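Local coordinates for protein fructuronate-tagaturonate epimerase UxaE from Cohnella laeviribosi in complex with 1 glycerol (Cohnella laeviribosi, PDB 6IL9) that probably interconverts fructuronate and tagaturonate by epimerisation, as a zinc-containing enzyme with a TIM-barrel fold, at residues A375-A380 and S427-N432; G385-M390 and E423-Y428; Q392-H397 and R435-I440. All coordinates share one frame; numbering follows the deposited sequence.

Contact 1: A375-A380 and S427-N432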
loop_
_atom_site.group_PDB
_atom_site.type_symbol
_atom_site.label_atom_id
_atom_site.label_comp_id
_atom_site.label_asym_id
_atom_site.label_seq_id
_atom_site.Cartn_x
_atom_site.Cartn_y
_atom_site.Cartn_z
ATOM N N ALA A 375 8.216 -5.057 -12.153
ATOM C CA ALA A 375 8.472 -6.463 -12.463
ATOM C C ALA A 375 8.122 -6.766 -13.914
ATOM O O ALA A 375 8.868 -7.472 -14.614
ATOM C CB ALA A 375 7.680 -7.361 -11.506
ATOM N N VAL A 376 6.998 -6.223 -14.389
ATOM C CA VAL A 376 6.629 -6.375 -15.794
ATOM C C VAL A 376 7.706 -5.782 -16.694
ATOM O O VAL A 376 8.062 -6.363 -17.729
ATOM C CB VAL A 376 5.254 -5.733 -16.060
ATOM C CG1 VAL A 376 4.969 -5.701 -17.574
ATOM C CG2 VAL A 376 4.153 -6.496 -15.337
ATOM N N ARG A 377 8.250 -4.623 -16.309
ATOM C CA ARG A 377 9.320 -4.012 -17.090
ATOM C C ARG A 377 10.532 -4.937 -17.190
ATOM O O ARG A 377 11.157 -5.038 -18.250
ATOM C CB ARG A 377 9.714 -2.672 -16.473
ATOM C CG ARG A 377 10.576 -1.821 -17.374
ATOM C CD ARG A 377 11.356 -0.794 -16.565
ATOM N NE ARG A 377 10.528 0.141 -15.797
ATOM C CZ ARG A 377 9.933 1.221 -16.304
ATOM N NH1 ARG A 377 10.028 1.494 -17.598
ATOM N NH2 ARG A 377 9.229 2.023 -15.517
ATOM N N ILE A 378 10.874 -5.631 -16.101
ATOM C CA ILE A 378 11.971 -6.597 -16.174
ATOM C C ILE A 378 11.650 -7.695 -17.184
ATOM O O ILE A 378 12.531 -8.145 -17.932
ATOM C CB ILE A 378 12.261 -7.188 -14.782
ATOM C CG1 ILE A 378 12.841 -6.122 -13.855
ATOM C CG2 ILE A 378 13.206 -8.409 -14.903
ATOM C CD1 ILE A 378 14.133 -5.525 -14.311
ATOM N N VAL A 379 10.399 -8.163 -17.205
ATOM C CA VAL A 379 10.009 -9.194 -18.167
ATOM C C VAL A 379 10.130 -8.661 -19.591
ATOM O O VAL A 379 10.650 -9.339 -20.488
ATOM C CB VAL A 379 8.586 -9.709 -17.870
ATOM C CG1 VAL A 379 8.116 -10.669 -18.969
ATOM C CG2 VAL A 379 8.540 -10.400 -16.519
ATOM N N ALA A 380 9.660 -7.432 -19.825
ATOM C CA ALA A 380 9.814 -6.848 -21.156
ATOM C C ALA A 380 11.281 -6.798 -21.580
ATOM O O ALA A 380 11.602 -7.019 -22.755
ATOM C CB ALA A 380 9.202 -5.449 -21.202
ATOM N N SER A 427 9.697 0.030 -23.731
ATOM C CA SER A 427 9.173 1.386 -23.864
ATOM C C SER A 427 7.693 1.463 -23.505
ATOM O O SER A 427 7.212 2.532 -23.107
ATOM C CB SER A 427 9.416 1.908 -25.284
ATOM O OG SER A 427 8.724 1.145 -26.262
ATOM N N TYR A 428 6.953 0.353 -23.632
ATOM C CA TYR A 428 5.554 0.356 -23.205
ATOM C C TYR A 428 5.411 0.801 -21.753
ATOM O O TYR A 428 4.440 1.481 -21.396
ATOM C CB TYR A 428 4.949 -1.035 -23.345
ATOM C CG TYR A 428 4.552 -1.458 -24.736
ATOM C CD1 TYR A 428 3.647 -0.712 -25.492
ATOM C CD2 TYR A 428 5.046 -2.643 -25.274
ATOM C CE1 TYR A 428 3.264 -1.135 -26.765
ATOM C CE2 TYR A 428 4.671 -3.068 -26.542
ATOM C CZ TYR A 428 3.784 -2.317 -27.275
ATOM O OH TYR A 428 3.418 -2.769 -28.525
ATOM N N MET A 429 6.338 0.382 -20.888
ATOM C CA MET A 429 6.202 0.680 -19.465
ATOM C C MET A 429 6.591 2.113 -19.131
ATOM O O MET A 429 6.603 2.489 -17.950
ATOM C CB MET A 429 7.007 -0.327 -18.633
ATOM C CG MET A 429 6.356 -1.730 -18.585
ATOM S SD MET A 429 4.635 -1.845 -17.981
ATOM C CE MET A 429 3.725 -1.713 -19.537
ATOM N N ASN A 430 6.867 2.927 -20.148
ATOM C CA ASN A 430 7.006 4.367 -19.996
ATOM C C ASN A 430 5.800 5.140 -20.511
ATOM O O ASN A 430 5.813 6.367 -20.451
ATOM C CB ASN A 430 8.253 4.872 -20.728
ATOM C CG ASN A 430 9.530 4.337 -20.133
ATOM O OD1 ASN A 430 9.617 4.129 -18.922
ATOM N ND2 ASN A 430 10.519 4.085 -20.981
ATOM N N GLU A 431 4.766 4.465 -21.005
ATOM C CA GLU A 431 3.632 5.129 -21.640
ATOM C C GLU A 431 2.390 5.051 -20.767
ATOM O O GLU A 431 2.136 4.026 -20.133
ATOM C CB GLU A 431 3.329 4.495 -22.997
ATOM C CG GLU A 431 4.506 4.558 -23.948
ATOM C CD GLU A 431 4.348 3.616 -25.120
ATOM O OE1 GLU A 431 3.355 2.848 -25.147
ATOM O OE2 GLU A 431 5.217 3.653 -26.023
ATOM N N ASN A 432 1.589 6.127 -20.774
ATOM C CA ASN A 432 0.404 6.163 -19.922
ATOM C C ASN A 432 -0.500 4.963 -20.161
ATOM O O ASN A 432 -0.902 4.267 -19.217
ATOM C CB ASN A 432 -0.402 7.439 -20.173
ATOM C CG ASN A 432 0.249 8.666 -19.599
ATOM O OD1 ASN A 432 1.133 8.581 -18.742
ATOM N ND2 ASN A 432 -0.198 9.829 -20.059
HETATM O O HOH W 1 8.275 4.766 -16.168
#
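The guanidinium of Arg377 carries Met429 CB over one face, 3.7 Å from NH1 and lying off the centre of the group, while Asn430 and water 1 lie at its edge. The contact joins helix 369-382, which follows the last strand of the TIM barrel, to the turn ahead of helix 432-440, where Glu431 is the N-cap residue.

At the edge, Arg377 NH1 donates to Asn430 OD1 over 3.0 Å with an N-H...O angle of 152°. The bond is tilted on both sides: OD1 lies somewhat out of the guanidinium plane, the donor sits well above the amide's carbonyl plane, and the two groups are turned 36° apart. Water 1 closes the bridge, accepting from Arg377 NH2 and donating to Asn430 OD1, so OD1 takes two hydrogens. Glu374 holds NE of the same arginine in a salt bridge, which probably limits rotation of the guanidinium.

Nearer the helix backbone, CB and CG of Arg377 run past CB and CG of Met429 in opposite directions, with Arg377 CB 4.1 Å from Met429 CG. A bend about the CB-CG bond of Met429 turns SD toward Val376, and the two side chains cross nearly perpendicular. CG1 of Val376, anti to the backbone N (chi1 171°), meets Met429 SD at 3.9 Å.

Contact 2: G385-M390 and E423-Y428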
loop_
_atom_site.group_PDB
_atom_site.type_symbol
_atom_site.label_atom_id
_atom_site.label_comp_id
_atom_site.label_asym_id
_atom_site.label_seq_id
_atom_site.Cartn_x
_atom_site.Cartn_y
_atom_site.Cartn_z
ATOM N N GLY A 385 9.407 -12.734 -25.142
ATOM C CA GLY A 385 8.351 -13.650 -25.537
ATOM C C GLY A 385 7.249 -13.748 -24.502
ATOM O O GLY A 385 6.063 -13.820 -24.847
ATOM N N LEU A 386 7.625 -13.758 -23.218
ATOM C CA LEU A 386 6.624 -13.781 -22.157
ATOM C C LEU A 386 5.885 -12.452 -22.084
ATOM O O LEU A 386 4.660 -12.430 -21.922
ATOM C CB LEU A 386 7.280 -14.105 -20.808
ATOM C CG LEU A 386 6.349 -14.098 -19.591
ATOM C CD1 LEU A 386 5.218 -15.109 -19.755
ATOM C CD2 LEU A 386 7.128 -14.366 -18.293
ATOM N N TYR A 387 6.610 -11.339 -22.212
ATOM C CA TYR A 387 5.947 -10.037 -22.184
ATOM C C TYR A 387 4.868 -9.951 -23.266
ATOM O O TYR A 387 3.738 -9.514 -23.000
ATOM C CB TYR A 387 6.951 -8.884 -22.341
ATOM C CG TYR A 387 6.171 -7.594 -22.330
ATOM C CD1 TYR A 387 5.824 -6.989 -21.123
ATOM C CD2 TYR A 387 5.685 -7.036 -23.513
ATOM C CE1 TYR A 387 5.048 -5.844 -21.097
ATOM C CE2 TYR A 387 4.896 -5.897 -23.494
ATOM C CZ TYR A 387 4.586 -5.305 -22.281
ATOM O OH TYR A 387 3.802 -4.177 -22.278
ATOM N N ARG A 388 5.204 -10.344 -24.497
ATOM C CA ARG A 388 4.230 -10.268 -25.592
ATOM C C ARG A 388 2.977 -11.071 -25.275
ATOM O O ARG A 388 1.852 -10.605 -25.506
ATOM C CB ARG A 388 4.843 -10.769 -26.900
ATOM C CG ARG A 388 5.971 -9.928 -27.435
ATOM C CD ARG A 388 6.461 -10.447 -28.807
ATOM N NE ARG A 388 7.587 -9.644 -29.265
ATOM C CZ ARG A 388 7.475 -8.522 -29.970
ATOM N NH1 ARG A 388 6.279 -8.066 -30.336
ATOM N NH2 ARG A 388 8.562 -7.854 -30.300
ATOM N N ARG A 389 3.145 -12.283 -24.746
ATOM C CA ARG A 389 1.982 -13.092 -24.402
ATOM C C ARG A 389 1.146 -12.435 -23.310
ATOM O O ARG A 389 -0.091 -12.450 -23.373
ATOM C CB ARG A 389 2.435 -14.489 -23.984
ATOM C CG ARG A 389 3.013 -15.296 -25.147
ATOM C CD ARG A 389 3.518 -16.641 -24.678
ATOM N NE ARG A 389 2.502 -17.321 -23.890
ATOM C CZ ARG A 389 2.693 -17.795 -22.664
ATOM N NH1 ARG A 389 3.879 -17.673 -22.078
ATOM N NH2 ARG A 389 1.697 -18.396 -22.029
ATOM N N MET A 390 1.802 -11.861 -22.293
ATOM C CA MET A 390 1.074 -11.201 -21.206
ATOM C C MET A 390 0.373 -9.935 -21.695
ATOM O O MET A 390 -0.776 -9.669 -21.322
ATOM C CB MET A 390 2.034 -10.874 -20.051
ATOM C CG MET A 390 2.633 -12.109 -19.355
ATOM S SD MET A 390 3.764 -11.776 -17.947
ATOM C CE MET A 390 2.627 -11.076 -16.746
ATOM N N GLU A 423 13.489 -5.256 -28.658
ATOM C CA GLU A 423 14.278 -4.231 -27.987
ATOM C C GLU A 423 13.415 -3.060 -27.544
ATOM O O GLU A 423 13.777 -2.349 -26.601
ATOM C CB GLU A 423 15.394 -3.740 -28.908
ATOM C CG GLU A 423 16.174 -4.855 -29.589
ATOM C CD GLU A 423 15.634 -5.189 -30.973
ATOM O OE1 GLU A 423 15.953 -4.448 -31.933
ATOM O OE2 GLU A 423 14.895 -6.193 -31.096
ATOM N N GLU A 424 12.284 -2.843 -28.212
ATOM C CA GLU A 424 11.397 -1.725 -27.918
ATOM C C GLU A 424 10.303 -2.059 -26.911
ATOM O O GLU A 424 9.644 -1.138 -26.418
ATOM C CB GLU A 424 10.715 -1.225 -29.193
ATOM C CG GLU A 424 11.614 -0.557 -30.203
ATOM C CD GLU A 424 10.885 -0.305 -31.521
ATOM O OE1 GLU A 424 10.046 -1.147 -31.903
ATOM O OE2 GLU A 424 11.141 0.730 -32.171
ATOM N N LEU A 425 10.061 -3.337 -26.626
ATOM C CA LEU A 425 8.996 -3.694 -25.691
ATOM C C LEU A 425 9.075 -2.957 -24.358
ATOM O O LEU A 425 8.011 -2.567 -23.845
ATOM C CB LEU A 425 8.989 -5.213 -25.466
ATOM C CG LEU A 425 8.538 -6.057 -26.667
ATOM C CD1 LEU A 425 8.683 -7.515 -26.323
ATOM C CD2 LEU A 425 7.089 -5.775 -27.076
ATOM N N PRO A 426 10.249 -2.718 -23.759
ATOM C CA PRO A 426 10.271 -1.999 -22.473
ATOM C C PRO A 426 9.714 -0.588 -22.544
ATOM O O PRO A 426 9.284 -0.062 -21.508
ATOM C CB PRO A 426 11.760 -1.988 -22.103
ATOM C CG PRO A 426 12.306 -3.221 -22.754
ATOM C CD PRO A 426 11.574 -3.298 -24.068
ATOM N N SER A 427 9.697 0.030 -23.731
ATOM C CA SER A 427 9.173 1.386 -23.864
ATOM C C SER A 427 7.693 1.463 -23.505
ATOM O O SER A 427 7.212 2.532 -23.107
ATOM C CB SER A 427 9.416 1.908 -25.284
ATOM O OG SER A 427 8.724 1.145 -26.262
ATOM N N TYR A 428 6.953 0.353 -23.632
ATOM C CA TYR A 428 5.554 0.356 -23.205
ATOM C C TYR A 428 5.411 0.801 -21.753
ATOM O O TYR A 428 4.440 1.481 -21.396
ATOM C CB TYR A 428 4.949 -1.035 -23.345
ATOM C CG TYR A 428 4.552 -1.458 -24.736
ATOM C CD1 TYR A 428 3.647 -0.712 -25.492
ATOM C CD2 TYR A 428 5.046 -2.643 -25.274
ATOM C CE1 TYR A 428 3.264 -1.135 -26.765
ATOM C CE2 TYR A 428 4.671 -3.068 -26.542
ATOM C CZ TYR A 428 3.784 -2.317 -27.275
ATOM O OH TYR A 428 3.418 -2.769 -28.525
#
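Tyr387 reaches across from helix 384-402 to the helically coiled segment 423-428, its ring meeting Leu425 first, through CD2, and then Tyr428, through CE2 and OH. CB points toward the other segment, and with CG anti to the backbone N (chi1 179°) the ring is carried outward from the helix. CD2 lies 4.0 Å from Leu425 CD2. One atom further along, CE2 is 3.7 Å from Tyr428 CD2. At the end OH is 3.5 Å from Tyr428 CB and also close to CG and CD2 of that ring.

The two tyrosine planes are nearly parallel, at 20°, yet their centroids are 6.0 Å apart. This is too great a slide for a full stack: little of one ring lies over the other, and what touches is the CE2-to-OH end of Tyr387 and the CB-to-CD2 part of Tyr428. Both hydroxyls have partners beyond the two segments, Tyr387 OH with His391 ND1 and Tyr428 OH with the carbonyl of Arg415.

Both methyls of Leu425 reach both Tyr387 and Arg388. CD1 is the one over a face of the Arg388 guanidinium, toward its NE side and 3.8 Å from NE. The arginine is extended from CG to NE and runs roughly square to the leucine; its CG also meets CD1, at 3.8 Å. Its charge is paired with Asp422 through NH2, while NH1 and NH2 bind the carbonyls of Leu417 and Val420 respectively. These bonds probably fix the rotation of the guanidinium, and so the face it presents to CD1.

The arrangement is side-chain packing, without direct hydrogen bonds between the two segments, of a long connection folding back on the helix it leaves, within the helical region that follows the eighth strand of the TIM barrel.

Contact 3: Q392-H397 and R435-I440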
loop_
_atom_site.group_PDB
_atom_site.type_symbol
_atom_site.label_atom_id
_atom_site.label_comp_id
_atom_site.label_asym_id
_atom_site.label_seq_id
_atom_site.Cartn_x
_atom_site.Cartn_y
_atom_site.Cartn_z
ATOM N N GLN A 392 -0.641 -9.185 -24.772
ATOM C CA GLN A 392 -1.768 -9.530 -25.636
ATOM C C GLN A 392 -2.953 -10.041 -24.824
ATOM O O GLN A 392 -4.108 -9.702 -25.113
ATOM C CB GLN A 392 -1.331 -10.567 -26.673
ATOM C CG GLN A 392 -2.327 -10.748 -27.814
ATOM C CD GLN A 392 -2.634 -9.449 -28.546
ATOM O OE1 GLN A 392 -1.727 -8.735 -28.991
ATOM N NE2 GLN A 392 -3.922 -9.138 -28.682
ATOM N N TYR A 393 -2.683 -10.848 -23.792
ATOM C CA TYR A 393 -3.743 -11.337 -22.921
ATOM C C TYR A 393 -4.423 -10.189 -22.192
ATOM O O TYR A 393 -5.655 -10.150 -22.086
ATOM C CB TYR A 393 -3.162 -12.341 -21.924
ATOM C CG TYR A 393 -4.161 -13.172 -21.148
ATOM C CD1 TYR A 393 -4.649 -12.742 -19.920
ATOM C CD2 TYR A 393 -4.565 -14.417 -21.611
ATOM C CE1 TYR A 393 -5.541 -13.499 -19.195
ATOM C CE2 TYR A 393 -5.455 -15.185 -20.888
ATOM C CZ TYR A 393 -5.940 -14.730 -19.689
ATOM O OH TYR A 393 -6.824 -15.501 -18.967
ATOM N N ALA A 394 -3.628 -9.240 -21.688
ATOM C CA ALA A 394 -4.196 -8.061 -21.045
ATOM C C ALA A 394 -5.121 -7.307 -21.993
ATOM O O ALA A 394 -6.205 -6.874 -21.593
ATOM C CB ALA A 394 -3.068 -7.157 -20.552
ATOM N N LEU A 395 -4.701 -7.127 -23.251
ATOM C CA LEU A 395 -5.562 -6.484 -24.241
ATOM C C LEU A 395 -6.867 -7.238 -24.393
ATOM O O LEU A 395 -7.942 -6.633 -24.462
ATOM C CB LEU A 395 -4.854 -6.414 -25.591
ATOM C CG LEU A 395 -3.806 -5.331 -25.822
ATOM C CD1 LEU A 395 -3.054 -5.603 -27.126
ATOM C CD2 LEU A 395 -4.455 -3.955 -25.849
ATOM N N GLU A 396 -6.792 -8.567 -24.438
ATOM C CA GLU A 396 -7.977 -9.371 -24.690
ATOM C C GLU A 396 -8.954 -9.360 -23.524
ATOM O O GLU A 396 -10.150 -9.600 -23.734
ATOM C CB GLU A 396 -7.557 -10.805 -25.015
ATOM C CG GLU A 396 -6.942 -10.941 -26.394
ATOM C CD GLU A 396 -6.271 -12.288 -26.615
ATOM O OE1 GLU A 396 -6.334 -13.155 -25.711
ATOM O OE2 GLU A 396 -5.669 -12.466 -27.695
ATOM N N HIS A 397 -8.485 -9.090 -22.306
ATOM C CA HIS A 397 -9.318 -9.181 -21.113
ATOM C C HIS A 397 -9.428 -7.859 -20.362
ATOM O O HIS A 397 -9.914 -7.839 -19.231
ATOM C CB HIS A 397 -8.781 -10.271 -20.182
ATOM C CG HIS A 397 -8.819 -11.638 -20.789
ATOM N ND1 HIS A 397 -9.968 -12.400 -20.820
ATOM C CD2 HIS A 397 -7.859 -12.373 -21.399
ATOM C CE1 HIS A 397 -9.712 -13.549 -21.423
ATOM N NE2 HIS A 397 -8.442 -13.559 -21.782
ATOM N N ARG A 435 0.931 1.378 -19.561
ATOM C CA ARG A 435 1.098 1.200 -18.118
ATOM C C ARG A 435 -0.231 0.867 -17.449
ATOM O O ARG A 435 -0.310 -0.050 -16.621
ATOM C CB ARG A 435 1.721 2.446 -17.482
ATOM C CG ARG A 435 3.235 2.521 -17.657
ATOM C CD ARG A 435 3.813 3.747 -16.966
ATOM N NE ARG A 435 3.722 3.681 -15.505
ATOM C CZ ARG A 435 4.563 3.007 -14.728
ATOM N NH1 ARG A 435 5.566 2.330 -15.275
ATOM N NH2 ARG A 435 4.401 3.007 -13.400
ATOM N N GLN A 436 -1.298 1.594 -17.798
ATOM C CA GLN A 436 -2.586 1.304 -17.170
ATOM C C GLN A 436 -3.102 -0.072 -17.571
ATOM O O GLN A 436 -3.701 -0.779 -16.751
ATOM C CB GLN A 436 -3.603 2.379 -17.535
ATOM C CG GLN A 436 -3.248 3.731 -16.934
ATOM C CD GLN A 436 -4.436 4.656 -16.908
ATOM O OE1 GLN A 436 -5.130 4.816 -17.915
ATOM N NE2 GLN A 436 -4.688 5.269 -15.762
ATOM N N LEU A 437 -2.864 -0.460 -18.825
ATOM C CA LEU A 437 -3.291 -1.766 -19.314
ATOM C C LEU A 437 -2.705 -2.877 -18.459
ATOM O O LEU A 437 -3.420 -3.789 -18.033
ATOM C CB LEU A 437 -2.855 -1.927 -20.769
ATOM C CG LEU A 437 -2.956 -3.320 -21.385
ATOM C CD1 LEU A 437 -4.425 -3.682 -21.572
ATOM C CD2 LEU A 437 -2.193 -3.374 -22.709
ATOM N N LEU A 438 -1.397 -2.807 -18.196
ATOM C CA LEU A 438 -0.737 -3.846 -17.407
ATOM C C LEU A 438 -0.979 -3.670 -15.909
ATOM O O LEU A 438 -1.012 -4.664 -15.174
ATOM C CB LEU A 438 0.769 -3.856 -17.711
ATOM C CG LEU A 438 1.264 -4.724 -18.885
ATOM C CD1 LEU A 438 1.063 -6.196 -18.599
ATOM C CD2 LEU A 438 0.586 -4.355 -20.221
ATOM N N HIS A 439 -1.173 -2.429 -15.445
ATOM C CA HIS A 439 -1.327 -2.174 -14.011
ATOM C C HIS A 439 -2.551 -2.899 -13.478
ATOM O O HIS A 439 -2.484 -3.604 -12.469
ATOM C CB HIS A 439 -1.452 -0.657 -13.775
ATOM C CG HIS A 439 -1.382 -0.229 -12.335
ATOM N ND1 HIS A 439 -2.271 -0.661 -11.370
ATOM C CD2 HIS A 439 -0.544 0.638 -11.711
ATOM C CE1 HIS A 439 -1.974 -0.097 -10.213
ATOM N NE2 HIS A 439 -0.931 0.700 -10.392
ATOM N N ILE A 440 -3.671 -2.765 -14.186
ATOM C CA ILE A 440 -4.975 -3.151 -13.674
ATOM C C ILE A 440 -5.292 -4.620 -13.944
ATOM O O ILE A 440 -6.163 -5.190 -13.269
ATOM C CB ILE A 440 -5.973 -2.159 -14.305
ATOM C CG1 ILE A 440 -6.101 -0.893 -13.467
ATOM C CG2 ILE A 440 -7.301 -2.736 -14.575
ATOM C CD1 ILE A 440 -4.895 -0.070 -13.366
#
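Ala394 and Leu437 form the close part of this helix-helix contact. Ala394 CB points toward the opposite helix and lies 3.9 Å from both CG and CD1 of Leu437. Its small size is matched by a short backbone separation, 6.6 Å between the CA atoms of Ala394 and Leu438. CD1 of Leu437 passes beyond the alanine methyl to the main chain itself, 3.7 Å from Ala394 O and 3.8 Å from Leu395 N. Leucine thus fits against the helix backbone as well as against a side chain. The torsions of Leu437 account for this: CG is anti to the backbone N (chi1 168°), and chi2 of 70° turns CD1 to the Ala394 main chain and CD2 to the Leu395 side chain.

The elements joined are helix 384-402 and helix 432-440, both part of the helical region added after helix 369-382 and the eighth strand of the TIM barrel. The segments meet through leucine and alanine side chains, with one methyl against the main chain. Leu437 is buried, with His391 and Phe398 of helix 384-402 also touching its side chain, so one helix supplies several of its neighbours.

Leu395 makes the looser border. It is partly exposed, and its CB does not aim directly at the other helix; CG, anti to the carbonyl carbon (chi1 -79°), nevertheless places the isobutyl end beside Leu437. The two leucines lie roughly crosswise, and CD2 of Leu437 meets CD2 of Leu395 at 3.9 Å and its CG at 4.0 Å. Glu396, next along the helix, directs its CB away from helix 432-440 and is exposed, whereas Ala394 on the inner side is buried.

Overall arrangement
Contacts 1 and 2 have centres about 7 Å apart and share Ser427 and Tyr428. Tyr387 joins them: its CE1 lies 3.5 Å from Val376 CG1 and its OH 3.7 Å from Met429 CE. Contact 3 is centred about 12 Å from each of the others. Leu438 packs against Val376, Met429 and Tyr387, while Arg435 NH1 probably donates to Met429 O over 2.9 Å. On helix 432-440 of contact 3, His439 NE2 hydrogen-bonds to O1P of the phosphoserine at position 346, and Arg435 forms a salt bridge with Asp347. These partners come three and four residues after the zinc ligand His343, which suggests a link toward the metal site.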